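Local coordinates for putative uncharacterized protein (Toxoplasma gondii, PDB 4FBD) that is of unknown function but belongs to the DUF3228 family of conserved hypothetical proteins, at residues I80-G85 with R91-P96; D35-L40 with K69-V74; A110-L115 with M137-D142. One frame throughout, in Å; residues are numbered along the deposited sequence. Where two conformers were deposited one is given.

Contact 1 of 3, residues I80-G85 with R91-P96; sequences IEFFQG and RHLYIP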
loop_
_atom_site.group_PDB
_atom_site.type_symbol
_atom_site.label_atom_id
_atom_site.label_comp_id
_atom_site.label_asym_id
_atom_site.label_seq_id
_atom_site.Cartn_x
_atom_site.Cartn_y
_atom_site.Cartn_z
ATOM N N ILE A 80 -2.510 15.834 -32.700
ATOM C CA ILE A 80 -1.862 14.788 -31.885
ATOM C C ILE A 80 -0.556 15.387 -31.387
ATOM O O ILE A 80 0.328 15.711 -32.180
ATOM C CB ILE A 80 -1.542 13.476 -32.667
ATOM C CG1 ILE A 80 -2.811 12.847 -33.259
ATOM C CG2 ILE A 80 -0.822 12.475 -31.777
ATOM C CD1 ILE A 80 -3.841 12.529 -32.264
ATOM N N GLU A 81 -0.464 15.533 -30.069
ATOM C CA GLU A 81 0.671 16.134 -29.417
ATOM C C GLU A 81 1.640 15.094 -28.929
ATOM O O GLU A 81 1.250 14.006 -28.534
ATOM C CB GLU A 81 0.182 16.895 -28.164
ATOM C CG GLU A 81 -0.718 18.100 -28.420
ATOM C CD GLU A 81 -1.499 18.521 -27.177
ATOM O OE1 GLU A 81 -2.261 17.673 -26.640
ATOM O OE2 GLU A 81 -1.378 19.698 -26.756
ATOM N N PHE A 82 2.905 15.457 -28.910
ATOM C CA PHE A 82 3.945 14.620 -28.360
ATOM C C PHE A 82 4.276 15.207 -26.986
ATOM O O PHE A 82 4.363 16.422 -26.851
ATOM C CB PHE A 82 5.148 14.632 -29.301
ATOM C CG PHE A 82 4.937 13.807 -30.564
ATOM C CD1 PHE A 82 4.040 14.229 -31.549
ATOM C CD2 PHE A 82 5.643 12.622 -30.762
ATOM C CE1 PHE A 82 3.842 13.488 -32.712
ATOM C CE2 PHE A 82 5.466 11.854 -31.926
ATOM C CZ PHE A 82 4.563 12.286 -32.909
ATOM N N PHE A 83 4.396 14.373 -25.958
ATOM C CA PHE A 83 4.708 14.875 -24.612
ATOM C C PHE A 83 6.082 14.403 -24.153
ATOM O O PHE A 83 6.398 13.221 -24.232
ATOM C CB PHE A 83 3.638 14.449 -23.594
ATOM C CG PHE A 83 2.273 14.929 -23.933
ATOM C CD1 PHE A 83 1.875 16.207 -23.592
ATOM C CD2 PHE A 83 1.395 14.126 -24.640
ATOM C CE1 PHE A 83 0.606 16.680 -23.934
ATOM C CE2 PHE A 83 0.134 14.583 -24.973
ATOM C CZ PHE A 83 -0.261 15.870 -24.615
ATOM N N GLN A 84 6.881 15.346 -23.668
ATOM C CA GLN A 84 8.239 15.069 -23.182
ATOM C C GLN A 84 8.117 14.055 -22.037
ATOM O O GLN A 84 7.295 14.241 -21.144
ATOM C CB GLN A 84 8.902 16.367 -22.695
ATOM C CG GLN A 84 10.427 16.380 -22.798
ATOM C CD GLN A 84 11.078 15.170 -22.166
ATOM O OE1 GLN A 84 10.859 14.873 -20.983
ATOM N NE2 GLN A 84 11.894 14.463 -22.953
ATOM N N GLY A 85 8.925 12.991 -22.074
ATOM C CA GLY A 85 8.869 11.915 -21.065
ATOM C C GLY A 85 9.361 12.235 -19.653
ATOM O O GLY A 85 8.618 12.096 -18.681
ATOM N N ARG A 91 9.617 9.882 -24.797
ATOM C CA ARG A 91 8.571 10.769 -25.271
ATOM C C ARG A 91 7.354 9.955 -25.465
ATOM O O ARG A 91 7.465 8.775 -25.595
ATOM C CB ARG A 91 8.993 11.433 -26.569
ATOM C CG ARG A 91 7.858 11.897 -27.424
ATOM C CD ARG A 91 8.232 13.078 -28.116
ATOM N NE ARG A 91 8.336 14.235 -27.207
ATOM C CZ ARG A 91 8.888 15.398 -27.567
ATOM N NH1 ARG A 91 9.404 15.548 -28.796
ATOM N NH2 ARG A 91 8.943 16.410 -26.706
ATOM N N HIS A 92 6.175 10.560 -25.456
ATOM C CA HIS A 92 4.986 9.767 -25.685
ATOM C C HIS A 92 3.828 10.542 -26.294
ATOM O O HIS A 92 3.774 11.751 -26.203
ATOM C CB HIS A 92 4.580 9.081 -24.378
ATOM C CG HIS A 92 4.108 10.018 -23.320
ATOM N ND1 HIS A 92 2.786 10.082 -22.927
ATOM C CD2 HIS A 92 4.765 10.953 -22.596
ATOM C CE1 HIS A 92 2.657 10.996 -21.982
ATOM N NE2 HIS A 92 3.840 11.542 -21.766
ATOM N N LEU A 93 2.923 9.830 -26.949
ATOM C CA LEU A 93 1.747 10.454 -27.520
ATOM C C LEU A 93 0.533 9.548 -27.354
ATOM O O LEU A 93 0.669 8.331 -27.223
ATOM C CB LEU A 93 1.915 10.749 -29.007
ATOM C CG LEU A 93 2.225 9.540 -29.877
ATOM C CD1 LEU A 93 1.850 9.783 -31.346
ATOM C CD2 LEU A 93 3.712 9.162 -29.705
ATOM N N TYR A 94 -0.639 10.169 -27.389
ATOM C CA TYR A 94 -1.920 9.492 -27.292
ATOM C C TYR A 94 -2.579 9.490 -28.624
ATOM O O TYR A 94 -2.618 10.508 -29.264
ATOM C CB TYR A 94 -2.838 10.235 -26.326
ATOM C CG TYR A 94 -2.242 10.252 -24.985
ATOM C CD1 TYR A 94 -2.309 9.128 -24.183
ATOM C CD2 TYR A 94 -1.547 11.344 -24.530
ATOM C CE1 TYR A 94 -1.721 9.102 -22.960
ATOM C CE2 TYR A 94 -0.973 11.337 -23.278
ATOM C CZ TYR A 94 -1.070 10.199 -22.507
ATOM O OH TYR A 94 -0.475 10.128 -21.302
ATOM N N ILE A 95 -3.055 8.333 -29.060
ATOM C CA ILE A 95 -3.764 8.210 -30.306
ATOM C C ILE A 95 -5.054 7.383 -30.038
ATOM O O ILE A 95 -5.158 6.672 -29.010
ATOM C CB ILE A 95 -2.913 7.488 -31.379
ATOM C CG1 ILE A 95 -2.708 6.011 -31.005
ATOM C CG2 ILE A 95 -1.537 8.172 -31.569
ATOM C CD1 ILE A 95 -1.980 5.177 -32.093
ATOM N N PRO A 96 -6.034 7.482 -30.930
ATOM C CA PRO A 96 -7.226 6.639 -30.790
ATOM C C PRO A 96 -6.872 5.142 -30.788
ATOM O O PRO A 96 -5.933 4.716 -31.472
ATOM C CB PRO A 96 -8.039 6.965 -32.047
ATOM C CG PRO A 96 -7.584 8.368 -32.447
ATOM C CD PRO A 96 -6.125 8.409 -32.076
HETATM O O HOH W 1 -1.141 12.841 -28.035
#

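Contact 2 of 3, residues D35-L40 with K69-V74; sequences DLPLGL and KVNELV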
loop_
_atom_site.group_PDB
_atom_site.type_symbol
_atom_site.label_atom_id
_atom_site.label_comp_id
_atom_site.label_asym_id
_atom_site.label_seq_id
_atom_site.Cartn_x
_atom_site.Cartn_y
_atom_site.Cartn_z
ATOM N N ASP A 35 12.352 13.408 -38.537
ATOM C CA ASP A 35 12.214 12.553 -37.358
ATOM C C ASP A 35 10.851 11.809 -37.406
ATOM O O ASP A 35 10.205 11.570 -36.375
ATOM C CB ASP A 35 12.383 13.390 -36.076
ATOM C CG ASP A 35 13.752 14.102 -36.009
ATOM O OD1 ASP A 35 14.503 14.072 -37.016
ATOM O OD2 ASP A 35 14.077 14.694 -34.955
ATOM N N LEU A 36 10.427 11.481 -38.630
ATOM C CA LEU A 36 9.207 10.725 -38.907
ATOM C C LEU A 36 9.435 9.927 -40.185
ATOM O O LEU A 36 10.190 10.342 -41.048
ATOM C CB LEU A 36 7.980 11.631 -39.064
ATOM C CG LEU A 36 7.416 12.322 -37.817
ATOM C CD1 LEU A 36 6.258 13.222 -38.183
ATOM C CD2 LEU A 36 6.976 11.317 -36.769
ATOM N N PRO A 37 8.771 8.788 -40.332
ATOM C CA PRO A 37 7.804 8.180 -39.436
ATOM C C PRO A 37 8.412 7.551 -38.190
ATOM O O PRO A 37 9.631 7.426 -38.073
ATOM C CB PRO A 37 7.210 7.072 -40.294
ATOM C CG PRO A 37 8.350 6.652 -41.172
ATOM C CD PRO A 37 9.122 7.894 -41.452
ATOM N N LEU A 38 7.538 7.172 -37.271
ATOM C CA LEU A 38 7.934 6.489 -36.066
ATOM C C LEU A 38 8.193 5.039 -36.394
ATOM O O LEU A 38 7.559 4.467 -37.303
ATOM C CB LEU A 38 6.804 6.517 -35.047
ATOM C CG LEU A 38 6.342 7.869 -34.543
ATOM C CD1 LEU A 38 5.129 7.630 -33.690
ATOM C CD2 LEU A 38 7.415 8.615 -33.795
ATOM N N GLY A 39 9.095 4.429 -35.645
ATOM C CA GLY A 39 9.385 3.015 -35.812
ATOM C C GLY A 39 8.743 2.223 -34.696
ATOM O O GLY A 39 7.997 2.757 -33.874
ATOM N N LEU A 40 9.047 0.948 -34.647
ATOM C CA LEU A 40 8.524 0.085 -33.622
ATOM C C LEU A 40 9.525 -1.001 -33.335
ATOM O O LEU A 40 9.659 -1.919 -34.120
ATOM C CB LEU A 40 7.206 -0.535 -34.082
ATOM C CG LEU A 40 6.549 -1.548 -33.129
ATOM C CD1 LEU A 40 6.159 -0.904 -31.836
ATOM C CD2 LEU A 40 5.322 -2.161 -33.775
ATOM N N LYS A 69 -0.720 2.419 -39.516
ATOM C CA LYS A 69 -1.889 3.173 -39.053
ATOM C C LYS A 69 -1.505 4.231 -38.024
ATOM O O LYS A 69 -2.104 5.306 -37.985
ATOM C CB LYS A 69 -2.977 2.240 -38.539
ATOM C CG LYS A 69 -3.562 1.383 -39.646
ATOM C CD LYS A 69 -4.791 0.629 -39.195
ATOM C CE LYS A 69 -5.381 -0.204 -40.329
ATOM N NZ LYS A 69 -6.586 -0.938 -39.849
ATOM N N VAL A 70 -0.497 3.939 -37.205
ATOM C CA VAL A 70 -0.008 4.918 -36.232
ATOM C C VAL A 70 0.523 6.123 -36.990
ATOM O O VAL A 70 0.135 7.264 -36.719
ATOM C CB VAL A 70 1.130 4.371 -35.370
ATOM C CG1 VAL A 70 1.897 5.522 -34.718
ATOM C CG2 VAL A 70 0.591 3.405 -34.347
ATOM N N ASN A 71 1.412 5.871 -37.943
ATOM C CA ASN A 71 1.971 6.955 -38.753
ATOM C C ASN A 71 0.916 7.734 -39.552
ATOM O O ASN A 71 0.989 8.957 -39.670
ATOM C CB ASN A 71 3.094 6.404 -39.633
ATOM C CG ASN A 71 4.359 6.171 -38.833
ATOM O OD1 ASN A 71 4.834 7.078 -38.147
ATOM N ND2 ASN A 71 4.902 4.970 -38.899
ATOM N N GLU A 72 -0.081 7.027 -40.071
ATOM C CA GLU A 72 -1.179 7.671 -40.786
ATOM C C GLU A 72 -1.989 8.536 -39.827
ATOM O O GLU A 72 -2.332 9.675 -40.152
ATOM C CB GLU A 72 -2.109 6.636 -41.393
ATOM C CG GLU A 72 -3.206 7.235 -42.246
ATOM C CD GLU A 72 -4.074 6.167 -42.918
ATOM O OE1 GLU A 72 -4.182 6.183 -44.165
ATOM O OE2 GLU A 72 -4.613 5.296 -42.201
ATOM N N LEU A 73 -2.324 7.990 -38.661
ATOM C CA LEU A 73 -3.076 8.762 -37.689
ATOM C C LEU A 73 -2.321 10.017 -37.260
ATOM O O LEU A 73 -2.930 11.059 -37.040
ATOM C CB LEU A 73 -3.443 7.921 -36.467
ATOM C CG LEU A 73 -4.555 6.902 -36.753
ATOM C CD1 LEU A 73 -4.760 5.909 -35.607
ATOM C CD2 LEU A 73 -5.872 7.622 -37.082
ATOM N N VAL A 74 -0.995 9.921 -37.183
ATOM C CA VAL A 74 -0.157 11.039 -36.759
ATOM C C VAL A 74 -0.093 12.154 -37.774
ATOM O O VAL A 74 -0.361 13.309 -37.442
ATOM C CB VAL A 74 1.267 10.562 -36.421
ATOM C CG1 VAL A 74 2.208 11.743 -36.287
ATOM C CG2 VAL A 74 1.234 9.732 -35.137
#

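Contact 3 of 3, residues A110-L115 with M137-D142; sequences ADNEHL and MSYAKD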
loop_
_atom_site.group_PDB
_atom_site.type_symbol
_atom_site.label_atom_id
_atom_site.label_comp_id
_atom_site.label_asym_id
_atom_site.label_seq_id
_atom_site.Cartn_x
_atom_site.Cartn_y
_atom_site.Cartn_z
ATOM N N ALA A 110 -19.796 1.380 -6.582
ATOM C CA ALA A 110 -20.522 0.833 -5.440
ATOM C C ALA A 110 -21.012 -0.587 -5.773
ATOM O O ALA A 110 -21.108 -1.420 -4.892
ATOM C CB ALA A 110 -21.718 1.739 -5.025
ATOM N N ASP A 111 -21.297 -0.856 -7.043
ATOM C CA ASP A 111 -21.783 -2.157 -7.428
ATOM C C ASP A 111 -20.708 -3.225 -7.583
ATOM O O ASP A 111 -21.019 -4.416 -7.447
ATOM C CB ASP A 111 -22.613 -2.060 -8.722
ATOM C CG ASP A 111 -23.979 -1.389 -8.495
ATOM O OD1 ASP A 111 -24.276 -0.982 -7.343
ATOM O OD2 ASP A 111 -24.751 -1.260 -9.462
ATOM N N ASN A 112 -19.455 -2.848 -7.850
ATOM C CA ASN A 112 -18.422 -3.869 -8.009
ATOM C C ASN A 112 -17.366 -3.940 -6.908
ATOM O O ASN A 112 -16.539 -4.822 -6.915
ATOM C CB ASN A 112 -17.740 -3.716 -9.345
ATOM C CG ASN A 112 -16.854 -2.520 -9.411
ATOM O OD1 ASN A 112 -16.507 -1.926 -8.392
ATOM N ND2 ASN A 112 -16.464 -2.161 -10.610
ATOM N N GLU A 113 -17.418 -3.035 -5.945
ATOM C CA GLU A 113 -16.417 -2.973 -4.896
ATOM C C GLU A 113 -16.190 -4.296 -4.154
ATOM O O GLU A 113 -15.037 -4.673 -3.830
ATOM C CB GLU A 113 -16.814 -1.896 -3.887
ATOM C CG GLU A 113 -15.756 -1.705 -2.826
ATOM C CD GLU A 113 -16.165 -0.729 -1.745
ATOM O OE1 GLU A 113 -17.357 -0.345 -1.692
ATOM O OE2 GLU A 113 -15.278 -0.373 -0.945
ATOM N N HIS A 114 -17.276 -5.002 -3.871
ATOM C CA HIS A 114 -17.174 -6.253 -3.144
ATOM C C HIS A 114 -16.500 -7.403 -3.926
ATOM O O HIS A 114 -16.137 -8.437 -3.337
ATOM C CB HIS A 114 -18.556 -6.674 -2.640
ATOM C CG HIS A 114 -19.507 -7.088 -3.724
ATOM N ND1 HIS A 114 -20.082 -6.186 -4.593
ATOM C CD2 HIS A 114 -20.023 -8.302 -4.046
ATOM C CE1 HIS A 114 -20.911 -6.825 -5.409
ATOM N NE2 HIS A 114 -20.892 -8.110 -5.102
ATOM N N LEU A 115 -16.314 -7.210 -5.228
ATOM C CA LEU A 115 -15.683 -8.198 -6.094
ATOM C C LEU A 115 -14.157 -8.156 -6.053
ATOM O O LEU A 115 -13.502 -9.077 -6.523
ATOM C CB LEU A 115 -16.156 -7.988 -7.530
ATOM C CG LEU A 115 -17.654 -8.181 -7.734
ATOM C CD1 LEU A 115 -18.020 -7.953 -9.221
ATOM C CD2 LEU A 115 -18.075 -9.634 -7.223
ATOM N N MET A 137 -10.599 -12.096 -12.931
ATOM C CA MET A 137 -11.149 -12.277 -14.271
ATOM C C MET A 137 -12.612 -12.702 -14.307
ATOM O O MET A 137 -13.312 -12.387 -15.274
ATOM C CB MET A 137 -10.291 -13.257 -15.071
ATOM C CG MET A 137 -8.913 -12.695 -15.394
ATOM S SD MET A 137 -9.026 -11.184 -16.359
ATOM C CE MET A 137 -9.654 -11.829 -17.906
ATOM N N SER A 138 -13.087 -13.382 -13.263
ATOM C CA SER A 138 -14.487 -13.797 -13.221
ATOM C C SER A 138 -15.397 -12.578 -13.366
ATOM O O SER A 138 -16.521 -12.693 -13.874
ATOM C CB SER A 138 -14.806 -14.578 -11.940
ATOM O OG SER A 138 -14.490 -13.814 -10.796
ATOM N N TYR A 139 -14.944 -11.417 -12.896
ATOM C CA TYR A 139 -15.712 -10.178 -13.130
ATOM C C TYR A 139 -15.177 -9.436 -14.372
ATOM O O TYR A 139 -15.923 -9.104 -15.276
ATOM C CB TYR A 139 -15.661 -9.252 -11.930
ATOM C CG TYR A 139 -16.080 -7.843 -12.247
ATOM C CD1 TYR A 139 -17.405 -7.527 -12.528
ATOM C CD2 TYR A 139 -15.171 -6.811 -12.191
ATOM C CE1 TYR A 139 -17.802 -6.201 -12.797
ATOM C CE2 TYR A 139 -15.554 -5.511 -12.440
ATOM C CZ TYR A 139 -16.871 -5.214 -12.737
ATOM O OH TYR A 139 -17.216 -3.908 -12.976
ATOM N N ALA A 140 -13.864 -9.231 -14.411
ATOM C CA ALA A 140 -13.220 -8.477 -15.475
ATOM C C ALA A 140 -13.539 -8.962 -16.874
ATOM O O ALA A 140 -13.739 -8.154 -17.771
ATOM C CB ALA A 140 -11.734 -8.445 -15.250
ATOM N N LYS A 141 -13.630 -10.257 -17.088
ATOM C CA LYS A 141 -13.927 -10.741 -18.439
ATOM C C LYS A 141 -15.249 -10.170 -18.914
ATOM O O LYS A 141 -15.427 -10.029 -20.084
ATOM C CB LYS A 141 -13.947 -12.276 -18.530
ATOM C CG LYS A 141 -15.125 -12.958 -17.790
ATOM C CD LYS A 141 -14.968 -14.502 -17.709
ATOM C CE LYS A 141 -16.091 -15.125 -16.849
ATOM N NZ LYS A 141 -17.466 -14.947 -17.472
ATOM N N ASP A 142 -16.161 -9.821 -18.001
ATOM C CA ASP A 142 -17.476 -9.281 -18.389
ATOM C C ASP A 142 -17.598 -7.774 -18.144
ATOM O O ASP A 142 -18.709 -7.226 -18.131
ATOM C CB ASP A 142 -18.583 -10.022 -17.616
ATOM C CG ASP A 142 -18.718 -11.507 -18.018
ATOM O OD1 ASP A 142 -18.654 -11.833 -19.211
ATOM O OD2 ASP A 142 -18.947 -12.341 -17.129
#

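Contact 1 of 3, residues I80-G85 with R91-P96
The Phe82 ring takes CD1 of Leu93 over one face, while CD of Arg91 lies at its edge, 3.7 Å from Phe82 CD2. Ring and guanidinium planes stand 70° apart, and the guanidinium carries Phe82 CB over one face; Phe83 O and the backbone N of Gln84 lie at its edge. Bends at its second and third torsions fold the Arg91 chain back over the neighbouring strand, where its NE is buried without a polar partner. Phe83 and His92 point to the other surface of the strands, where the Tyr94 ring comes up to them in an aromatic cluster. The edge of the Tyr94 ring receives Phe83 CE2, which is 3.7 Å from Tyr94 CD2, and Phe83 CD2 sits over one face of the His92 ring, offset toward the rim. The Phe83 and His92 planes differ by 39°, an oblique pairing. His92 ND1 is held by Asp151 on the next strand.

Two backbone bonds join Phe83 and His92: Phe83 N to His92 O at 2.7 Å, nearly straight at 169°, and His92 N to Phe83 O at 2.9 Å. Toward Ile80 the chain draws away, Ile80 CA lying 7.0 Å from Tyr94 CA, and a water bridges, probably donating to Glu81 O and accepting from Tyr94 N. This is an antiparallel beta hairpin, strand 82-84 forming one margin of a five-stranded mixed sheet.

Contact 2 of 3, residues D35-L40 with K69-V74
Asn71 reaches from its helix to Leu38 and grips both the N-H and the C=O of that one residue with its carboxamide, a pair of hydrogen bonds that ties the segment leading into strand 39-40 to helix 63-76. The two bonds differ in geometry. Asn71 ND2 donates to Leu38 O at 3.1 Å in an almost straight bond of 176°; the acceptor lies in the amide plane, and the donor meets a lone pair in the plane of the Leu38 carbonyl. The return bond, from Leu38 N to Asn71 OD1, is shorter at 2.8 Å but more bent at 155°, its donor tilted out of the side-chain carbonyl plane. Because one bond uses OD1 and the other ND2, together they restrain rotation of the amide about its CB-CG bond. Asn71 places CG opposite its own carbonyl carbon across the CA-CB bond (chi1 -76°), which carries the amide out from the helix to the extended chain.

Leu38 and Asn71 lie at a slant to each other, whereas Leu38 and Val70 meet at about a right angle, with Leu38 CD1 4.0 Å from Val70 CG1. The leucine side chain runs on to Trp181 and Leu154 of the sheet, so the amide pair has an apolar flank. Gly39, next along the chain, makes backbone hydrogen bonds with Trp181 and Ile183, which places the amide pair immediately before the strand joins the sheet.

Pro37, preceded by a cis peptide bond, lies against the same amide, its CB 3.2 Å from Asn71 OD1 and only slightly farther from Asn71 ND2.

Contact 3 of 3, residues A110-L115 with M137-D142
Tyr139 sets CG opposite its backbone N (chi1 164°), which sends the ring out from the short helix 137-140 toward the loop 110-115, and Asn112 holds CG in the position between its own N and carbonyl carbon, which turns its amide to meet the phenol. The result is a hydrogen bond from Asn112 ND2 to Tyr139 OH of 3.0 Å, nearly straight at 172°. The hydroxyl lies within a few degrees of the amide plane, as expected for a donor N-H used along its own direction. The amide and ring planes are almost perpendicular, 81° apart, and the ND2 group stands obliquely to the ring. Asn112 CB also approaches the phenol, 3.7 Å from Tyr139 OH.

Leu115 supplies the apolar half of the contact. Its CD1 methyl comes against the CG side of the ring, 3.4 Å from Tyr139 CD1, while the two side chains cross at roughly a right angle. Thus the amide holds the hydroxyl end of the tyrosine and the leucine methyl packs near the root of the ring, which together probably limit how the ring can tilt. A backbone bond of 2.9 Å from Leu115 N to Asn112 O closes the turn that carries both residues.

The Asn112 amide is itself fixed by the chain just before it: OD1 accepts from Thr109 N, and ND2 also donates to Pro107 O at the end of strand 105-107. Glu113, pointing elsewhere, bonds to Ser240 and Ser241 of the second subunit, so this loop also takes part in the dimer interface. Within its own chain the tyrosine packs against Leu106 of strand 105-107 and meets the Phe135 ring at the end of strand 130-135; helix 137-140 begins after a single intervening residue, with Met137 and Ala140 resting on Val235 of strand 232-235.

Contacts 1 and 2 adjoin, their centres about 12 Å apart, and serve the same five-stranded sheet: 82-84 and 39-40 are its outermost strands, and helix 63-76 packs Val74 on Leu93 and Val70 on Ile95. Contact 3 lies apart, its centre about 31 Å from that of contact 1, beside the four-stranded sheet and near the second subunit. All three are only partly buried. Contact 1 buries 577 Å² through paired backbones and rings, contact 2 225 Å² through a side-chain amide bonded to backbone, and contact 3 147 Å² through one amide-phenol bond and a methyl. Of the three, only contact 1 has backbone-to-backbone hydrogen bonds across its segments.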